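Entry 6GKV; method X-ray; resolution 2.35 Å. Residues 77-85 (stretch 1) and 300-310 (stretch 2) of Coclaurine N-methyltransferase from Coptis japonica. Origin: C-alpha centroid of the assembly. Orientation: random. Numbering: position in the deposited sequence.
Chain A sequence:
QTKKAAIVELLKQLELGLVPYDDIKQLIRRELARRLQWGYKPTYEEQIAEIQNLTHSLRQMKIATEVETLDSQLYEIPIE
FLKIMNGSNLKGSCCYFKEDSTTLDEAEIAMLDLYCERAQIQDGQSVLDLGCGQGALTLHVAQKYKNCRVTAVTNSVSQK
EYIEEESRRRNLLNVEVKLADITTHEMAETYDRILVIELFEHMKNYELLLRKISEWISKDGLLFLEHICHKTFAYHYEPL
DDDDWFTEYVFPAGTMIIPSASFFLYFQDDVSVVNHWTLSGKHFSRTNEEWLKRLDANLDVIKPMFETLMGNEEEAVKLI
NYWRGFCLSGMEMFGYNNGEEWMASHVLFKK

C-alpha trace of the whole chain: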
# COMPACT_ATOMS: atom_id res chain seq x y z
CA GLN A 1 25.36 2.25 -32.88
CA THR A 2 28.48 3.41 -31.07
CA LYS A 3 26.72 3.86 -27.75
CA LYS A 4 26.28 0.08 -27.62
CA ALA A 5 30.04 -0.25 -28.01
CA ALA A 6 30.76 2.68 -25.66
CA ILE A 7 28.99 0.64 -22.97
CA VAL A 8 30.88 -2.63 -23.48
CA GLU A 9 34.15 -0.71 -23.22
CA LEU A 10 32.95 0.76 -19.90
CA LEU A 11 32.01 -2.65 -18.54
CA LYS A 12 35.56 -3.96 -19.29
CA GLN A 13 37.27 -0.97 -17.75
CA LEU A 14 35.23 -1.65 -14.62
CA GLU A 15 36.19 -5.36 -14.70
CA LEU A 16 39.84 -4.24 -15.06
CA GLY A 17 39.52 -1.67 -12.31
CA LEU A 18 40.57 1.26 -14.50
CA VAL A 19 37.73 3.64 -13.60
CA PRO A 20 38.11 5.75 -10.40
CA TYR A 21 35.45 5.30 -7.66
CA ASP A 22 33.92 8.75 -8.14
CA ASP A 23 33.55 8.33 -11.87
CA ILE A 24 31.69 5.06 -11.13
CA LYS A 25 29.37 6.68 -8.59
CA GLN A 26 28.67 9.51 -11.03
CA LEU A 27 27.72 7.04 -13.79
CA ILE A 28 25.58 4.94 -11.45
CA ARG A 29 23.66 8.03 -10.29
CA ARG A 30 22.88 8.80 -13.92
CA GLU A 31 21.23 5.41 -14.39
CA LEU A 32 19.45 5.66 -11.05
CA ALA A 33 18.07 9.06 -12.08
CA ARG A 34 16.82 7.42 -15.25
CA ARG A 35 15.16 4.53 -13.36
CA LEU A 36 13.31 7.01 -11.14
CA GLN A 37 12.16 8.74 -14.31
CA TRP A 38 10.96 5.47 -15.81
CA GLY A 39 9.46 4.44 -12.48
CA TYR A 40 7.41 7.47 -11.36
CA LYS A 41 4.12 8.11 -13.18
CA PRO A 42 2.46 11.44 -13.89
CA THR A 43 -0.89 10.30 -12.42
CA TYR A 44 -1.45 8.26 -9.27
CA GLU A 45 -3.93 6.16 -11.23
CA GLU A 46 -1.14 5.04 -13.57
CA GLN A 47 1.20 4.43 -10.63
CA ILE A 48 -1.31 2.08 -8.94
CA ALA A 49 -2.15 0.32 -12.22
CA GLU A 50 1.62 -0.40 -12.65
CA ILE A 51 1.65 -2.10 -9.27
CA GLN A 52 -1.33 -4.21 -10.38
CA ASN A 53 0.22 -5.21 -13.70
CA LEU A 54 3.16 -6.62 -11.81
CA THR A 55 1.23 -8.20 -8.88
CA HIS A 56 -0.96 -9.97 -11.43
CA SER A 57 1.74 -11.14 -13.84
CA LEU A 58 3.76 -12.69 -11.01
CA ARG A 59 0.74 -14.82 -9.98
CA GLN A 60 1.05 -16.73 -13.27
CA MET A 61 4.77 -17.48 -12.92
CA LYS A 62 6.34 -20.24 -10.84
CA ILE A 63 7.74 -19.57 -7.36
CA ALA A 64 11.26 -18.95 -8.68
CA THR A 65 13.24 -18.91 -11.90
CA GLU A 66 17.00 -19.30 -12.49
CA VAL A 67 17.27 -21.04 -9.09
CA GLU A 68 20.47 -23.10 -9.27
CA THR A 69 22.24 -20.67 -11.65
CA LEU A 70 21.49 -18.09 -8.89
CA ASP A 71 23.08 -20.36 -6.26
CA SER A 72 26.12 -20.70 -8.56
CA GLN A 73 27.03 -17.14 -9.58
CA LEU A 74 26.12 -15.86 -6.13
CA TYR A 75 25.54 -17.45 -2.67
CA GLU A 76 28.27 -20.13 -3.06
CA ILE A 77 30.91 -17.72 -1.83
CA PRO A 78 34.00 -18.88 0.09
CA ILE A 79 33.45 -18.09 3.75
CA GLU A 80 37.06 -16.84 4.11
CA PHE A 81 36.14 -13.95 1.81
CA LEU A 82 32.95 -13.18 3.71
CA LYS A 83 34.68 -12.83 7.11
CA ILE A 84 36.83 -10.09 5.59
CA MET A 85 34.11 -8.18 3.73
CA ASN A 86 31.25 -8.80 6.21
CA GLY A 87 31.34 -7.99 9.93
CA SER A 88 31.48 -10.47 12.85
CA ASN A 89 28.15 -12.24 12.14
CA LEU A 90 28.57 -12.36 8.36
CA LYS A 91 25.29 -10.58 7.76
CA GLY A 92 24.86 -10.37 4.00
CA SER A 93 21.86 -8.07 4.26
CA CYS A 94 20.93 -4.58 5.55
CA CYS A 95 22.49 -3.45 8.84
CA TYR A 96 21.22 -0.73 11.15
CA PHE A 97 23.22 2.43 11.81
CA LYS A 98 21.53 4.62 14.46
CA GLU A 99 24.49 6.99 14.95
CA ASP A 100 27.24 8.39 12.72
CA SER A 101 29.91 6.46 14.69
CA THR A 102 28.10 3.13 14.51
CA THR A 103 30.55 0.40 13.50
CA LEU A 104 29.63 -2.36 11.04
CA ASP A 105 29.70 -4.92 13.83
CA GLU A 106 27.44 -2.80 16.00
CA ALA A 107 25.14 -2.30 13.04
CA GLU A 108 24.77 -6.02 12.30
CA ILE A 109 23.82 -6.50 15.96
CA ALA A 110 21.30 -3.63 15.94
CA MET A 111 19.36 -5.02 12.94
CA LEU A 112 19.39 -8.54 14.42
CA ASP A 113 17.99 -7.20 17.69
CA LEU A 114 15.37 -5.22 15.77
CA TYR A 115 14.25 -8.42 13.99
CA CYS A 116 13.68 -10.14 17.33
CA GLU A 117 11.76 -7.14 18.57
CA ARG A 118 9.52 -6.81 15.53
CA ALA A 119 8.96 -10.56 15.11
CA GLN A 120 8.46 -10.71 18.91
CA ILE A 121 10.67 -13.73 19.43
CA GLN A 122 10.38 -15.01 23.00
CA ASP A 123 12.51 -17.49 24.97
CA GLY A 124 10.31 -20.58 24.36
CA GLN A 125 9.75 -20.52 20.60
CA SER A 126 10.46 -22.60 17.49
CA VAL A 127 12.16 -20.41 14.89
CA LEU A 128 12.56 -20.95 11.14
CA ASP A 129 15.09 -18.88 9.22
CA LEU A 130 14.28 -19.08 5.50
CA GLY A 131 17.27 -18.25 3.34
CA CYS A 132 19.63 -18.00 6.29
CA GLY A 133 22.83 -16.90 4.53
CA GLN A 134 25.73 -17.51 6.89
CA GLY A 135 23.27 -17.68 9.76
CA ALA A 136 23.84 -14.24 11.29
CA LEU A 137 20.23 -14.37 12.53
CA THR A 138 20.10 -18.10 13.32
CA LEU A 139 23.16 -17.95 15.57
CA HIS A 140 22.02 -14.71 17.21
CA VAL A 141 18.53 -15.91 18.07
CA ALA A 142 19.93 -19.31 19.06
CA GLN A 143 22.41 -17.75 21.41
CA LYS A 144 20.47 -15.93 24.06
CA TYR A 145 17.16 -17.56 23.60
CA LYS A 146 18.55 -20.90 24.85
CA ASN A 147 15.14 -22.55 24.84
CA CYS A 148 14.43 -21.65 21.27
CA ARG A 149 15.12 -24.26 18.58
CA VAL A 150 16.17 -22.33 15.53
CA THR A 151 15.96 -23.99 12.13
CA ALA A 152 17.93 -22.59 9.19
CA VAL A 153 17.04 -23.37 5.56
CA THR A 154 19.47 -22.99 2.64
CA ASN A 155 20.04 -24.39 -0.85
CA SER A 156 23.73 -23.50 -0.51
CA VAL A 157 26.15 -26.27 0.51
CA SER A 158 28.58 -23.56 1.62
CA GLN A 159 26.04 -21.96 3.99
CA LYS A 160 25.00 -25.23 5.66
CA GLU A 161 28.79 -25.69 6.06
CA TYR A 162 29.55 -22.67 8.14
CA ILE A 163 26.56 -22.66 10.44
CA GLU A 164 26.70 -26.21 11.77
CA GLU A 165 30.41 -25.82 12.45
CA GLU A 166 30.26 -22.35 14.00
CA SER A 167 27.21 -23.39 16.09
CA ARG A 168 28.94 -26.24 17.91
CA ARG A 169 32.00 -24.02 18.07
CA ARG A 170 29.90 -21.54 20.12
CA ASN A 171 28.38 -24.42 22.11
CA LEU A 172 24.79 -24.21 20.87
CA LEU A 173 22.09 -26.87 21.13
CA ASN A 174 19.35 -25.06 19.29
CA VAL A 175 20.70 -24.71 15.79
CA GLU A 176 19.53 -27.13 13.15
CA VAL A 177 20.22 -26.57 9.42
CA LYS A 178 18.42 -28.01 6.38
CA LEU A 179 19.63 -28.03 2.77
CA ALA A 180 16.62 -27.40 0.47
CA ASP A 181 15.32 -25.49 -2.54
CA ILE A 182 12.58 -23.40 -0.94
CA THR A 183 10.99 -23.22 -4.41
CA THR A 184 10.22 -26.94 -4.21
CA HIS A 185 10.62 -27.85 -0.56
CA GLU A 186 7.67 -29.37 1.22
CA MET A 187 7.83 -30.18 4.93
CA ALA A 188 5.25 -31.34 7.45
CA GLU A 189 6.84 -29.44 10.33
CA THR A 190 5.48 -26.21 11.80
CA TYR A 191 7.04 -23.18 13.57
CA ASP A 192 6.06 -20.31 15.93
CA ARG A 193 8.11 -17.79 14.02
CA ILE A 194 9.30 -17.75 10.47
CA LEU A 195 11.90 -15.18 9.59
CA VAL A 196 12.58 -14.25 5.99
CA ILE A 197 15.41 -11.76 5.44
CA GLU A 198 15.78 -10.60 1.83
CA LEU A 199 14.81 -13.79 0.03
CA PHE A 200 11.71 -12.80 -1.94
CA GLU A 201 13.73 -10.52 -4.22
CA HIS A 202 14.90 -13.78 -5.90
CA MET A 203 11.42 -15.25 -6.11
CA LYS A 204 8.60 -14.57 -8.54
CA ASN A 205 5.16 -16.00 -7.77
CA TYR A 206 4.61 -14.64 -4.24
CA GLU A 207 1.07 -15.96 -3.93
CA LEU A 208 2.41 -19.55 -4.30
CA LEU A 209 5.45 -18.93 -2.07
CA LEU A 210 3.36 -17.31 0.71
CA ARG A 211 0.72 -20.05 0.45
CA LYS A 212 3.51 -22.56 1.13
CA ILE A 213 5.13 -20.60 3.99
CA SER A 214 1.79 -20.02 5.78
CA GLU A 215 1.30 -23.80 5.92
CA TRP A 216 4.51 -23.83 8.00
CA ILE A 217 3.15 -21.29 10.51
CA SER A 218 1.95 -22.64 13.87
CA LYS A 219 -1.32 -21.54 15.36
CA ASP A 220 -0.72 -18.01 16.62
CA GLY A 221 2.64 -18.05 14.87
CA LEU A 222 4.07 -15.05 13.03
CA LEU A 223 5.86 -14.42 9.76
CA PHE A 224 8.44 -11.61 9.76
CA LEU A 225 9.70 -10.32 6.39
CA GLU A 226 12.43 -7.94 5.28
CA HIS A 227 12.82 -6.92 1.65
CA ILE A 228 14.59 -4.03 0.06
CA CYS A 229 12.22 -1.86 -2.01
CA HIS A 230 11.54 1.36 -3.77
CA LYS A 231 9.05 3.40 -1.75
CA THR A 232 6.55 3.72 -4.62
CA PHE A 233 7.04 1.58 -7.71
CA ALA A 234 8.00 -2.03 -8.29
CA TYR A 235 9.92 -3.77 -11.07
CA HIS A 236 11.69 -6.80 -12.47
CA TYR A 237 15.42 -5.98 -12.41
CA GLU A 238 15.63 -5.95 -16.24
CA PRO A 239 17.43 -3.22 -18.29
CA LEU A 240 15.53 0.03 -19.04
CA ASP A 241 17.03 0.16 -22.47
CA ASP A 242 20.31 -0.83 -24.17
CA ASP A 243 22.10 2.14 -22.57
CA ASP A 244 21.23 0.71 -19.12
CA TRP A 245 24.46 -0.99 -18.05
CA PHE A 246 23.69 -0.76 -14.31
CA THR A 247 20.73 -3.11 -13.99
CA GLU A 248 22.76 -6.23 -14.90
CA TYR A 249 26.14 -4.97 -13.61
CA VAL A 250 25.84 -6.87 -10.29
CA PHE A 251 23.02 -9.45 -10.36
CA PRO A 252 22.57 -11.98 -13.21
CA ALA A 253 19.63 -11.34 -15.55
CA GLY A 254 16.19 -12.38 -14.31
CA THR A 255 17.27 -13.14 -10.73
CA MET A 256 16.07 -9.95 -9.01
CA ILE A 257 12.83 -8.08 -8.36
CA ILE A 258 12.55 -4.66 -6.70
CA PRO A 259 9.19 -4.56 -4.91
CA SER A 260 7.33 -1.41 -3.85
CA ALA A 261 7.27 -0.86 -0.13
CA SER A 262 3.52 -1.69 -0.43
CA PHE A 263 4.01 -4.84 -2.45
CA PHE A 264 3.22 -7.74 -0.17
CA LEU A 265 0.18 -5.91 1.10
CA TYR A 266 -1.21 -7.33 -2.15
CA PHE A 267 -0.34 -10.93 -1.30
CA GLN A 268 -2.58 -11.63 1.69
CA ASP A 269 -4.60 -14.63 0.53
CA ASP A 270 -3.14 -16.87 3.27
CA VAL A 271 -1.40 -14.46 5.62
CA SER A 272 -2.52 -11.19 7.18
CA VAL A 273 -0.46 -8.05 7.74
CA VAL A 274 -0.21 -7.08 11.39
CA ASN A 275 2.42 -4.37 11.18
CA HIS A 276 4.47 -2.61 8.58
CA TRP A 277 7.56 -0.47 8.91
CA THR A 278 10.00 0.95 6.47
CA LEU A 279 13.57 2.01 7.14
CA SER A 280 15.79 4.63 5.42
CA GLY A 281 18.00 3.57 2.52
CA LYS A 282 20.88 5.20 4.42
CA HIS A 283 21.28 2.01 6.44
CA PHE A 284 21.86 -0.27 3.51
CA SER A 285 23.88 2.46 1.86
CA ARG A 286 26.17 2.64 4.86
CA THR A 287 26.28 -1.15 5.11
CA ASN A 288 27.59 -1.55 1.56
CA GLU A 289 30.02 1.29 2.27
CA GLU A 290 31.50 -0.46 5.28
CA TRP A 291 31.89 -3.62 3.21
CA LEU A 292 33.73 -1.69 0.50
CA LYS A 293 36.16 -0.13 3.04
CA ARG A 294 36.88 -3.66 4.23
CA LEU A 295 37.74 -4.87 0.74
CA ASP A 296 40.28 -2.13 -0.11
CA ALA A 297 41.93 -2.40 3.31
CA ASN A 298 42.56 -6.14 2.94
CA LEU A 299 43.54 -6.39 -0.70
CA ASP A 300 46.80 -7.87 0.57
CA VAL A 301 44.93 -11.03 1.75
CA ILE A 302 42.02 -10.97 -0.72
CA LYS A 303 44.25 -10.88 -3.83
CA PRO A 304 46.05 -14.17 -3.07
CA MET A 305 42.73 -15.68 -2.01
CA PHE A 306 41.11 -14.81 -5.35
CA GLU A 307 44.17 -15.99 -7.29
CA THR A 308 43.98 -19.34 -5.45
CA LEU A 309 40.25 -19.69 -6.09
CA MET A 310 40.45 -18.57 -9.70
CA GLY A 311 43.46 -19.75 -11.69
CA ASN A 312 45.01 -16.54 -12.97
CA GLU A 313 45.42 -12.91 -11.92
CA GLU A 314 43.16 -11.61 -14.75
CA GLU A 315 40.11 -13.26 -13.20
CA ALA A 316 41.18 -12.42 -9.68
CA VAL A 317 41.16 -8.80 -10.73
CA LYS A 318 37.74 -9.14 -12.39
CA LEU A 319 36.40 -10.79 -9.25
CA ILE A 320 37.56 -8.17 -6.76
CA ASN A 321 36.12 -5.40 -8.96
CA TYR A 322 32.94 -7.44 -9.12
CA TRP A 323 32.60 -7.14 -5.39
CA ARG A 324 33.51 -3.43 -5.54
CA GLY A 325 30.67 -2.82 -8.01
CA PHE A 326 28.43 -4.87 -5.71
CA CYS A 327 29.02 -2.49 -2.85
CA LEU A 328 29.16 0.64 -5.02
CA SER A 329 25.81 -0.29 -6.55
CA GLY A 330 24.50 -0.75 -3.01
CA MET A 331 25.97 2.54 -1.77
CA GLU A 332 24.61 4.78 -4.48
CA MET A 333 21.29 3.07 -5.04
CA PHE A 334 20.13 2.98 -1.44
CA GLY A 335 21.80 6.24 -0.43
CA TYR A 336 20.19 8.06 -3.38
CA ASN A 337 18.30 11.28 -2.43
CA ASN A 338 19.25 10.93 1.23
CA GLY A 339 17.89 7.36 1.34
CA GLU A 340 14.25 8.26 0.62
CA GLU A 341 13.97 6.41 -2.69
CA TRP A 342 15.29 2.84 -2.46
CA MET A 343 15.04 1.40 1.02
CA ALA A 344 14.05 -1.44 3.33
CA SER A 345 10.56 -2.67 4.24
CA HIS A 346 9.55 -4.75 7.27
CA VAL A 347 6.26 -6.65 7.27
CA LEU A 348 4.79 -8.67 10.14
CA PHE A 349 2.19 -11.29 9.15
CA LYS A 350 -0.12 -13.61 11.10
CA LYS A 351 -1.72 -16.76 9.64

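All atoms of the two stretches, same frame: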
# COMPACT_ATOMS: atom_id res chain seq x y z
N ILE A 77 29.71 -18.50 -2.02
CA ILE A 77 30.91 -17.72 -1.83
C ILE A 77 31.76 -18.29 -0.72
O ILE A 77 31.24 -18.60 0.35
CB ILE A 77 30.58 -16.25 -1.51
CG1 ILE A 77 29.47 -15.72 -2.45
CG2 ILE A 77 31.86 -15.40 -1.53
CD1 ILE A 77 29.79 -15.87 -3.96
N PRO A 78 33.08 -18.45 -0.96
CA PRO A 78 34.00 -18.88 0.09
C PRO A 78 33.87 -18.04 1.35
O PRO A 78 33.93 -16.80 1.31
CB PRO A 78 35.38 -18.71 -0.56
CG PRO A 78 35.15 -17.92 -1.80
CD PRO A 78 33.77 -18.26 -2.24
N ILE A 79 33.69 -18.72 2.47
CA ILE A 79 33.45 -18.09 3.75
C ILE A 79 34.61 -17.17 4.15
O ILE A 79 34.38 -16.10 4.73
CB ILE A 79 33.20 -19.17 4.84
CG1 ILE A 79 32.59 -18.54 6.09
CG2 ILE A 79 34.47 -19.99 5.13
CD1 ILE A 79 31.13 -18.22 5.93
N GLU A 80 35.83 -17.58 3.79
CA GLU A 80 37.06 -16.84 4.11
C GLU A 80 37.04 -15.42 3.55
O GLU A 80 37.65 -14.51 4.13
CB GLU A 80 38.28 -17.58 3.57
CG GLU A 80 38.07 -19.06 3.30
CD GLU A 80 39.22 -19.68 2.52
OE1 GLU A 80 40.05 -18.93 1.96
OE2 GLU A 80 39.30 -20.93 2.47
N PHE A 81 36.36 -15.26 2.42
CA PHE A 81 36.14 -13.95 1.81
C PHE A 81 35.08 -13.17 2.57
O PHE A 81 35.19 -11.96 2.73
CB PHE A 81 35.72 -14.08 0.35
CG PHE A 81 35.34 -12.77 -0.28
CD1 PHE A 81 36.25 -11.71 -0.32
CD2 PHE A 81 34.08 -12.58 -0.82
CE1 PHE A 81 35.91 -10.48 -0.89
CE2 PHE A 81 33.73 -11.36 -1.38
CZ PHE A 81 34.65 -10.31 -1.42
N LEU A 82 34.05 -13.86 3.05
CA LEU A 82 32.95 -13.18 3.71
C LEU A 82 33.37 -12.62 5.08
O LEU A 82 32.95 -11.53 5.45
CB LEU A 82 31.73 -14.12 3.82
CG LEU A 82 31.12 -14.40 2.44
CD1 LEU A 82 30.00 -15.41 2.51
CD2 LEU A 82 30.64 -13.12 1.73
N LYS A 83 34.25 -13.32 5.80
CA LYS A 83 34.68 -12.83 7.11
C LYS A 83 35.50 -11.55 7.00
O LYS A 83 35.61 -10.79 7.97
CB LYS A 83 35.47 -13.88 7.89
CG LYS A 83 35.18 -15.32 7.49
CD LYS A 83 35.76 -16.32 8.50
CE LYS A 83 34.95 -16.31 9.80
NZ LYS A 83 35.03 -17.62 10.53
N ILE A 84 36.08 -11.31 5.83
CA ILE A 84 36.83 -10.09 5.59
C ILE A 84 35.88 -8.94 5.17
O ILE A 84 35.94 -7.83 5.72
CB ILE A 84 37.89 -10.32 4.53
CG1 ILE A 84 38.92 -11.34 5.03
CG2 ILE A 84 38.61 -9.04 4.19
CD1 ILE A 84 39.86 -11.83 3.96
N MET A 85 35.00 -9.22 4.21
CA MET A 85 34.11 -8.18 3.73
C MET A 85 32.98 -7.90 4.72
O MET A 85 32.69 -6.75 5.00
CB MET A 85 33.53 -8.53 2.36
CG MET A 85 32.83 -7.35 1.72
SD MET A 85 32.16 -7.67 0.07
CE MET A 85 30.59 -8.47 0.47
N ASP A 300 45.60 -7.07 0.39
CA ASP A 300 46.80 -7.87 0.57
C ASP A 300 46.49 -9.35 0.83
O ASP A 300 47.28 -10.21 0.46
CB ASP A 300 47.69 -7.29 1.69
CG ASP A 300 46.95 -7.15 3.02
OD1 ASP A 300 45.72 -6.98 3.02
OD2 ASP A 300 47.63 -7.20 4.08
N VAL A 301 45.34 -9.65 1.45
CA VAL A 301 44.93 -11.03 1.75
C VAL A 301 43.83 -11.53 0.80
O VAL A 301 43.67 -12.74 0.57
CB VAL A 301 44.45 -11.16 3.23
CG1 VAL A 301 43.45 -10.08 3.57
CG2 VAL A 301 43.83 -12.54 3.52
N ILE A 302 43.08 -10.60 0.22
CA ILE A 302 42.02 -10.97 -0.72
C ILE A 302 42.60 -11.34 -2.09
O ILE A 302 42.13 -12.29 -2.73
CB ILE A 302 41.00 -9.83 -0.87
CG1 ILE A 302 40.24 -9.63 0.45
CG2 ILE A 302 40.02 -10.12 -2.00
CD1 ILE A 302 39.14 -8.57 0.41
N LYS A 303 43.62 -10.63 -2.53
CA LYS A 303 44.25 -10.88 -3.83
C LYS A 303 44.80 -12.32 -3.94
O LYS A 303 44.48 -13.02 -4.90
CB LYS A 303 45.35 -9.84 -4.10
CG LYS A 303 46.08 -10.01 -5.42
CD LYS A 303 45.41 -9.17 -6.49
CE LYS A 303 46.00 -9.42 -7.86
NZ LYS A 303 45.38 -8.52 -8.85
N PRO A 304 45.63 -12.77 -2.97
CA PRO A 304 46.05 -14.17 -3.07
C PRO A 304 44.90 -15.16 -2.93
O PRO A 304 44.95 -16.25 -3.50
CB PRO A 304 47.05 -14.32 -1.92
CG PRO A 304 47.61 -12.96 -1.75
CD PRO A 304 46.43 -12.06 -1.96
N MET A 305 43.87 -14.79 -2.18
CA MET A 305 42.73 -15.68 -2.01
C MET A 305 41.97 -15.87 -3.32
O MET A 305 41.50 -16.98 -3.62
CB MET A 305 41.81 -15.13 -0.93
CG MET A 305 40.53 -15.91 -0.77
SD MET A 305 39.46 -15.07 0.39
CE MET A 305 40.47 -15.08 1.89
N PHE A 306 41.84 -14.79 -4.09
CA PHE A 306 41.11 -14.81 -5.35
C PHE A 306 41.94 -15.45 -6.47
O PHE A 306 41.41 -16.10 -7.37
CB PHE A 306 40.68 -13.39 -5.76
CG PHE A 306 39.42 -12.91 -5.07
CD1 PHE A 306 38.89 -13.60 -3.99
CD2 PHE A 306 38.75 -11.78 -5.53
CE1 PHE A 306 37.72 -13.15 -3.37
CE2 PHE A 306 37.58 -11.33 -4.92
CZ PHE A 306 37.06 -12.02 -3.83
N GLU A 307 43.26 -15.27 -6.40
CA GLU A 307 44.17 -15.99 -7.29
C GLU A 307 44.05 -17.50 -7.06
O GLU A 307 43.91 -18.27 -8.01
CB GLU A 307 45.62 -15.51 -7.09
CG GLU A 307 45.99 -14.25 -7.91
CD GLU A 307 47.22 -13.51 -7.36
OE1 GLU A 307 47.89 -14.03 -6.44
OE2 GLU A 307 47.51 -12.39 -7.85
N THR A 308 44.06 -17.92 -5.79
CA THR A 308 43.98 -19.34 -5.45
C THR A 308 42.66 -19.97 -5.88
O THR A 308 42.63 -21.13 -6.31
CB THR A 308 44.19 -19.58 -3.93
OG1 THR A 308 45.48 -19.08 -3.54
CG2 THR A 308 44.13 -21.08 -3.60
N LEU A 309 41.58 -19.21 -5.77
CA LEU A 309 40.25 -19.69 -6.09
C LEU A 309 39.99 -19.69 -7.58
O LEU A 309 39.39 -20.62 -8.12
CB LEU A 309 39.19 -18.84 -5.38
CG LEU A 309 37.77 -19.27 -5.70
CD1 LEU A 309 37.56 -20.72 -5.30
CD2 LEU A 309 36.77 -18.36 -5.00
N MET A 310 40.42 -18.62 -8.24
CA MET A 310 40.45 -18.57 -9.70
C MET A 310 41.73 -19.29 -10.11
O MET A 310 42.30 -20.02 -9.31
CB MET A 310 40.40 -17.12 -10.22
CG MET A 310 39.19 -16.28 -9.70
SD MET A 310 37.53 -16.77 -10.29
CE MET A 310 36.97 -17.82 -8.97

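At the centre of this contact lies Met-305, which gives up more surface to the opposing stretch than any other residue here. Its CA-to-CB bond points toward the other helix, and with chi1 and chi2 both t the chain runs out extended before turning at chi3 (m). That reach lets it meet three residues of stretch 1. Met-305 SD lies 3.9 Å from Phe-81 CB, and Met-305 CE lies 3.9 Å from Ile-84 CD1 and 3.7 Å from Glu-80 CB. A flexible, polarizable thioether suits such a place, since it can follow the uneven surface of a helix.

Phe-81 and Ile-84 form the other half of the centre. Phe-81 leaves its backbone sideways, yet its ring comes nearer to stretch 2 and enters a pocket made by two residues one turn apart. Phe-306 CZ sits over one face of that ring, 3.5 Å from Phe-81 CE1; the two ring planes are inclined at 56° with centroids 4.9 Å apart, an oblique pairing. At the ring edge, Ile-302 CD1 lies 4.0 Å from Phe-81 CE1. The same methyl also meets Ile-84, at 3.8 Å from its CG2, so one atom of Ile-302 touches both residues. Ile-84 CD1 continues to Val-301, 4.0 Å from its CG1.

The backbones explain the order of these pairs. Helix 79-85 and helix 300-309 run nearly antiparallel, at 160°, so contacts that advance along one recede along the other: Pro-78 meets Leu-309 and Ile-84 meets Val-301. The axes approach to 10.9 Å, a spacing bridged by side chains. Stretch 2 presents Val-301, Ile-302, Met-305, Phe-306 and Leu-309, the three-and-four spacing of a helical face. Pro-304 points elsewhere; its nitrogen has no hydrogen to give to the preceding turn, and the helix kinks there. Thr-308 OG1 donates to Pro-304 O at 2.9 Å within this helix.

Toward one end, Pro-78 occupies the N-cap position right before helix 79-85, its O accepting from Phe-81 N at 3.1 Å, while its ring carbon CG packs 3.6 Å from Leu-309 CD2.

The polar edge is reached at Glu-80. It is exposed; Glu-80 O lies 3.6 Å from Met-305 CE, and its carboxylate makes no hydrogen bond or salt bridge to stretch 2. No hydrogen bond crosses between the stretches. The rule to read is that mainly apolar packing holds this contact, which buries 412 Å², both sides summed.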